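Local atomic coordinates of probable ABC transporter phosphite binding protein PhnD1 (Prochlorococcus marinus str. MIT 9301, PDB entry 5LQ5), a protein that binds inorganic phosphite strongly, and methylphosphonate and phosphate only very weakly, probably as the solute-binding component of an ABC transporter. Residues S126-L131 / P201-Y206; K88-V93 / A174-V179. All coordinates share one frame; numbering follows the deposited sequence. Where two conformers were deposited one is given.

Contact 1. Residues S126-L131 / P201-Y206; sequences STSGRL and PEYVDY. With PO3 (phosphite ion), chain B.
The first turn of helix 127-139, opened by Ser126 at the N-cap, faces the irregular chain 201-206, the CA atoms of Thr127 and Asp205 standing 6.7 Å apart. This first turn is of the wider pi type, with Leu131 N bonded to Ser126 O. Phosphite lies between the two segments, and each of its oxygens meets the helix start. Ser126 OG, anti to its backbone N (chi1 177°), donates to PO3 O3 at 2.7 Å while accepting the capping N-H of Gly129, so one hydroxyl serves both helix and ligand. PO3 O2 is gripped twice by Thr127, through OG1 and through its backbone N, the latter almost straight at 167°. Ser128 grips PO3 O1 in the same double manner, its OG held in the crowded position between backbone N and carbonyl carbon and 2.7 Å from PO3 O1. From the other segment, Asp205 OD2 comes to 2.5 Å from PO3 O1, so short that one group probably holds a proton and donates it to the other. Asp205 OD1 meanwhile accepts from Gly65 N, which helps fix the carboxylate. Tyr203, two residues earlier in the chain, brings its OH to 3.0 Å from Ser128 CB, and Thr127 CG2 approaches the ring obliquely, nearest CE1 at 4.0 Å; the phenol's polar partner is Ser92 OG. Tyr46 and His158 add further bonds to the ligand. An anion received by backbone N-H groups and hydroxyls at a helix N-terminus, where the helix dipole would probably help, is typical of oxyanion pockets in periplasmic binding proteins.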
loop_
_atom_site.group_PDB
_atom_site.type_symbol
_atom_site.label_atom_id
_atom_site.label_comp_id
_atom_site.label_asym_id
_atom_site.label_seq_id
_atom_site.Cartn_x
_atom_site.Cartn_y
_atom_site.Cartn_z
ATOM N N SER A 126 6.444 -3.984 1.348
ATOM C CA SER A 126 5.658 -2.731 1.588
ATOM C C SER A 126 6.514 -1.468 1.453
ATOM O O SER A 126 7.634 -1.401 1.974
ATOM C CB SER A 126 5.006 -2.748 2.969
ATOM O OG SER A 126 4.319 -1.524 3.190
ATOM N N THR A 127 6.008 -0.505 0.703
ATOM C CA THR A 127 6.633 0.799 0.579
ATOM C C THR A 127 6.601 1.572 1.911
ATOM O O THR A 127 7.651 1.969 2.442
ATOM C CB THR A 127 5.940 1.637 -0.525
ATOM O OG1 THR A 127 5.657 0.791 -1.675
ATOM C CG2 THR A 127 6.857 2.801 -0.934
ATOM N N SER A 128 5.379 1.779 2.401
ATOM C CA SER A 128 5.128 2.551 3.627
ATOM C C SER A 128 5.356 1.796 4.939
ATOM O O SER A 128 5.513 2.397 5.997
ATOM C CB SER A 128 3.729 3.127 3.591
ATOM O OG SER A 128 2.729 2.129 3.712
ATOM N N GLY A 129 5.419 0.475 4.828
ATOM C CA GLY A 129 5.588 -0.387 5.987
ATOM C C GLY A 129 6.953 -1.035 6.088
ATOM O O GLY A 129 7.272 -1.636 7.091
ATOM N N ARG A 130 7.769 -0.886 5.054
ATOM C CA ARG A 130 9.104 -1.494 5.084
ATOM C C ARG A 130 10.168 -0.669 4.380
ATOM O O ARG A 130 11.137 -0.278 5.013
ATOM C CB ARG A 130 9.108 -2.920 4.542
ATOM C CG ARG A 130 10.400 -3.686 4.795
ATOM C CD ARG A 130 11.445 -3.459 3.726
ATOM N NE ARG A 130 12.733 -4.049 4.122
ATOM C CZ ARG A 130 13.052 -5.345 4.017
ATOM N NH1 ARG A 130 12.227 -6.206 3.446
ATOM N NH2 ARG A 130 14.232 -5.780 4.479
ATOM N N LEU A 131 10.021 -0.452 3.069
ATOM C CA LEU A 131 11.090 0.132 2.267
ATOM C C LEU A 131 11.481 1.503 2.802
ATOM O O LEU A 131 12.669 1.771 3.088
ATOM C CB LEU A 131 10.701 0.211 0.793
ATOM C CG LEU A 131 11.846 0.637 -0.131
ATOM C CD1 LEU A 131 12.859 -0.490 -0.337
ATOM C CD2 LEU A 131 11.314 1.186 -1.464
ATOM N N PRO A 201 9.262 11.917 6.213
ATOM C CA PRO A 201 9.154 12.672 4.977
ATOM C C PRO A 201 8.280 11.966 3.935
ATOM O O PRO A 201 7.952 10.780 4.075
ATOM C CB PRO A 201 10.604 12.739 4.478
ATOM C CG PRO A 201 11.445 12.584 5.685
ATOM C CD PRO A 201 10.676 11.607 6.522
ATOM N N GLU A 202 7.907 12.735 2.929
ATOM C CA GLU A 202 7.038 12.279 1.824
ATOM C C GLU A 202 7.774 11.478 0.758
ATOM O O GLU A 202 8.972 11.680 0.523
ATOM C CB GLU A 202 6.378 13.469 1.110
ATOM C CG GLU A 202 5.470 14.300 2.011
ATOM C CD GLU A 202 5.352 15.767 1.611
ATOM O OE1 GLU A 202 6.331 16.368 1.125
ATOM O OE2 GLU A 202 4.262 16.338 1.809
ATOM N N TYR A 203 7.013 10.604 0.105
ATOM C CA TYR A 203 7.491 9.755 -0.994
ATOM C C TYR A 203 6.251 9.342 -1.826
ATOM O O TYR A 203 5.125 9.583 -1.421
ATOM C CB TYR A 203 8.299 8.520 -0.475
ATOM C CG TYR A 203 7.554 7.750 0.566
ATOM C CD1 TYR A 203 6.611 6.795 0.176
ATOM C CD2 TYR A 203 7.723 8.012 1.937
ATOM C CE1 TYR A 203 5.873 6.104 1.115
ATOM C CE2 TYR A 203 6.992 7.311 2.889
ATOM C CZ TYR A 203 6.048 6.369 2.465
ATOM O OH TYR A 203 5.284 5.678 3.381
ATOM N N VAL A 204 6.474 8.681 -2.965
ATOM C CA VAL A 204 5.352 8.235 -3.829
ATOM C C VAL A 204 4.926 6.819 -3.418
ATOM O O VAL A 204 5.767 6.024 -3.041
ATOM C CB VAL A 204 5.712 8.256 -5.331
ATOM C CG1 VAL A 204 6.688 7.162 -5.701
ATOM C CG2 VAL A 204 4.470 8.124 -6.167
ATOM N N ASP A 205 3.640 6.487 -3.530
ATOM C CA ASP A 205 3.190 5.156 -3.109
ATOM C C ASP A 205 2.148 4.534 -4.056
ATOM O O ASP A 205 2.507 4.015 -5.137
ATOM C CB ASP A 205 2.796 5.154 -1.625
ATOM C CG ASP A 205 2.771 3.725 -1.013
ATOM O OD1 ASP A 205 2.916 2.719 -1.768
ATOM O OD2 ASP A 205 2.700 3.613 0.240
ATOM N N TYR A 206 0.890 4.479 -3.624
ATOM C CA TYR A 206 -0.052 3.574 -4.265
ATOM C C TYR A 206 -0.479 3.999 -5.653
ATOM O O TYR A 206 -0.544 5.189 -5.964
ATOM C CB TYR A 206 -1.308 3.397 -3.420
ATOM C CG TYR A 206 -1.129 2.711 -2.090
ATOM C CD1 TYR A 206 -1.517 1.395 -1.939
ATOM C CD2 TYR A 206 -0.659 3.376 -0.966
ATOM C CE1 TYR A 206 -1.412 0.733 -0.736
ATOM C CE2 TYR A 206 -0.528 2.723 0.273
ATOM C CZ TYR A 206 -0.938 1.414 0.393
ATOM O OH TYR A 206 -0.804 0.810 1.648
HETATM P P PO3 B . 2.460 -0.111 0.542
HETATM O O1 PO3 B . 2.837 1.272 1.172
HETATM O O2 PO3 B . 3.501 -0.651 -0.522
HETATM O O3 PO3 B . 2.166 -1.168 1.642
#

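Contact 2. Residues K88-V93 / A174-V179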
loop_
_atom_site.group_PDB
_atom_site.type_symbol
_atom_site.label_atom_id
_atom_site.label_comp_id
_atom_site.label_asym_id
_atom_site.label_seq_id
_atom_site.Cartn_x
_atom_site.Cartn_y
_atom_site.Cartn_z
ATOM N N LYS A 88 1.100 10.989 -4.227
ATOM C CA LYS A 88 2.245 11.818 -4.624
ATOM C C LYS A 88 3.112 12.311 -3.452
ATOM O O LYS A 88 4.278 12.622 -3.653
ATOM C CB LYS A 88 1.811 13.035 -5.479
ATOM C CG LYS A 88 1.551 12.685 -6.951
ATOM C CD LYS A 88 1.497 13.933 -7.831
ATOM C CE LYS A 88 0.099 14.444 -8.039
ATOM N NZ LYS A 88 0.111 15.800 -8.654
ATOM N N GLU A 89 2.505 12.402 -2.274
ATOM C CA GLU A 89 3.123 12.938 -1.040
ATOM C C GLU A 89 2.793 12.063 0.190
ATOM O O GLU A 89 2.315 12.546 1.234
ATOM C CB GLU A 89 2.716 14.408 -0.795
ATOM C CG GLU A 89 1.216 14.643 -0.609
ATOM C CD GLU A 89 0.575 15.365 -1.786
ATOM O OE1 GLU A 89 0.738 14.890 -2.926
ATOM O OE2 GLU A 89 -0.078 16.415 -1.582
ATOM N N PHE A 90 3.066 10.764 0.025
ATOM C CA PHE A 90 2.654 9.748 0.994
ATOM C C PHE A 90 3.670 9.714 2.148
ATOM O O PHE A 90 4.837 9.998 1.959
ATOM C CB PHE A 90 2.525 8.374 0.326
ATOM C CG PHE A 90 1.516 7.483 0.981
ATOM C CD1 PHE A 90 0.180 7.654 0.713
ATOM C CD2 PHE A 90 1.880 6.495 1.910
ATOM C CE1 PHE A 90 -0.788 6.922 1.344
ATOM C CE2 PHE A 90 0.895 5.730 2.532
ATOM C CZ PHE A 90 -0.446 5.954 2.259
ATOM N N LYS A 91 3.187 9.318 3.318
ATOM C CA LYS A 91 3.985 9.248 4.542
ATOM C C LYS A 91 3.743 7.968 5.345
ATOM O O LYS A 91 2.669 7.375 5.287
ATOM C CB LYS A 91 3.709 10.443 5.467
ATOM C CG LYS A 91 3.994 11.771 4.822
ATOM C CD LYS A 91 3.495 12.882 5.739
ATOM C CE LYS A 91 3.835 14.246 5.169
ATOM N NZ LYS A 91 3.453 15.296 6.151
ATOM N N SER A 92 4.780 7.575 6.083
ATOM C CA SER A 92 4.666 6.548 7.094
ATOM C C SER A 92 4.635 7.186 8.474
ATOM O O SER A 92 5.065 8.332 8.683
ATOM C CB SER A 92 5.849 5.586 7.050
ATOM O OG SER A 92 6.003 4.968 5.771
ATOM N N VAL A 93 4.186 6.381 9.418
ATOM C CA VAL A 93 4.339 6.637 10.843
ATOM C C VAL A 93 5.083 5.502 11.516
ATOM O O VAL A 93 4.967 4.311 11.152
ATOM C CB VAL A 93 2.996 6.865 11.567
ATOM C CG1 VAL A 93 2.331 8.109 10.996
ATOM C CG2 VAL A 93 2.056 5.647 11.490
ATOM N N ALA A 174 6.356 0.356 12.082
ATOM C CA ALA A 174 6.108 1.365 11.076
ATOM C C ALA A 174 5.039 0.960 10.123
ATOM O O ALA A 174 4.949 -0.213 9.733
ATOM C CB ALA A 174 7.383 1.699 10.315
ATOM N N LEU A 175 4.246 1.937 9.702
ATOM C CA LEU A 175 3.126 1.665 8.797
ATOM C C LEU A 175 2.662 2.889 8.023
ATOM O O LEU A 175 3.044 4.016 8.316
ATOM C CB LEU A 175 1.940 1.027 9.537
ATOM C CG LEU A 175 1.241 1.941 10.539
ATOM C CD1 LEU A 175 -0.246 1.616 10.516
ATOM C CD2 LEU A 175 1.837 1.783 11.928
ATOM N N ASN A 176 1.806 2.605 7.055
ATOM C CA ASN A 176 0.988 3.560 6.273
ATOM C C ASN A 176 0.284 4.569 7.223
ATOM O O ASN A 176 -0.470 4.179 8.103
ATOM C CB ASN A 176 -0.010 2.702 5.495
ATOM C CG ASN A 176 -1.029 3.475 4.707
ATOM O OD1 ASN A 176 -1.527 4.507 5.150
ATOM N ND2 ASN A 176 -1.389 2.955 3.535
ATOM N N LYS A 177 0.489 5.861 7.014
ATOM C CA LYS A 177 -0.055 6.905 7.947
ATOM C C LYS A 177 -1.596 6.990 7.856
ATOM O O LYS A 177 -2.282 7.171 8.863
ATOM C CB LYS A 177 0.569 8.273 7.650
ATOM C CG LYS A 177 -0.042 9.430 8.455
ATOM C CD LYS A 177 0.865 10.647 8.315
ATOM C CE LYS A 177 0.378 11.833 9.141
ATOM N NZ LYS A 177 -0.718 12.541 8.441
ATOM N N GLN A 178 -2.132 6.838 6.643
ATOM C CA GLN A 178 -3.606 6.809 6.439
ATOM C C GLN A 178 -4.295 5.664 7.194
ATOM O O GLN A 178 -5.349 5.822 7.770
ATOM C CB GLN A 178 -3.968 6.738 4.945
ATOM C CG GLN A 178 -5.425 7.029 4.650
ATOM C CD GLN A 178 -5.788 8.484 4.919
ATOM O OE1 GLN A 178 -5.225 9.379 4.303
ATOM N NE2 GLN A 178 -6.727 8.721 5.842
ATOM N N VAL A 179 -3.661 4.503 7.200
ATOM C CA VAL A 179 -4.202 3.342 7.889
ATOM C C VAL A 179 -4.179 3.589 9.408
ATOM O O VAL A 179 -5.121 3.257 10.112
ATOM C CB VAL A 179 -3.472 2.026 7.517
ATOM C CG1 VAL A 179 -3.915 0.876 8.407
ATOM C CG2 VAL A 179 -3.754 1.643 6.066
#
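Two antiparallel strands, 92-97 and 172-176, inner neighbours of a five-stranded mixed sheet, meet where the first begins and the second ends, just before helix 177-186. Such strand-to-helix switches beside the ligand cleft belong to the alpha/beta lobes of periplasmic binding proteins. The register is set by Val93 and Leu175, a hydrogen-bonded pair whose Val93 N reaches Leu175 O at 2.8 Å, nearly along the C=O axis, with a return bond from Leu175 N to Val93 O. Next to it Ser92 and Asn176 form a non-hydrogen-bonded pair, CA atoms 4.8 Å apart. Beyond the strand, Lys177 N still donates to Lys91 O, in the carbonyl plane and on a lone pair, at 3.2 Å. On the sheet face shared by Val93 and Leu175 the two side chains run side by side, CG2 of Val93 lying 3.9 Å from CD2 of Leu175. The other methyl, Val93 CG1, rests against the aliphatic stem of Lys177, 3.7 Å from its CG, whereas the ammonium bends off at chi4 (-80°) to a salt bridge with Glu181. Asn176 is the N-cap residue: its OD1 accepts from Val179 N at 3.0 Å, with the donor above the amide plane, and its ND2 donates to Tyr206 OH, which is also hydrogen-bonded to Asp13. An alanine here would probably loosen the helix start and leave Tyr206 less firmly positioned, since both bonds come from the lost amide. That amide, perpendicular to the Phe90 ring, stands at the ring's edge, with ND2 3.4 Å from Phe90 CZ.

Overall arrangement
Contacts 1 and 2 touch directly, their centres about 7 Å apart, and their segments alternate along the chain. Ser92 OG is one joint: it lies 2.6 Å from Tyr203 OH and 2.6 Å from Ser128 O, both probable hydrogen bonds, so a strand residue of contact 2 ties together the two segments of contact 1. Ser128 OG also packs on Asn176 CB at 3.3 Å. Contact 1 supplies five of the eight residues of the phosphite pocket; contact 2 contributes second-shell residues: Asn176, and Phe90, whose side chain is about 5 Å from the ligand and meets Tyr206 edge-to-face. Backbone bonding between Phe90 and Tyr203 holds 88-93 alongside 201-206.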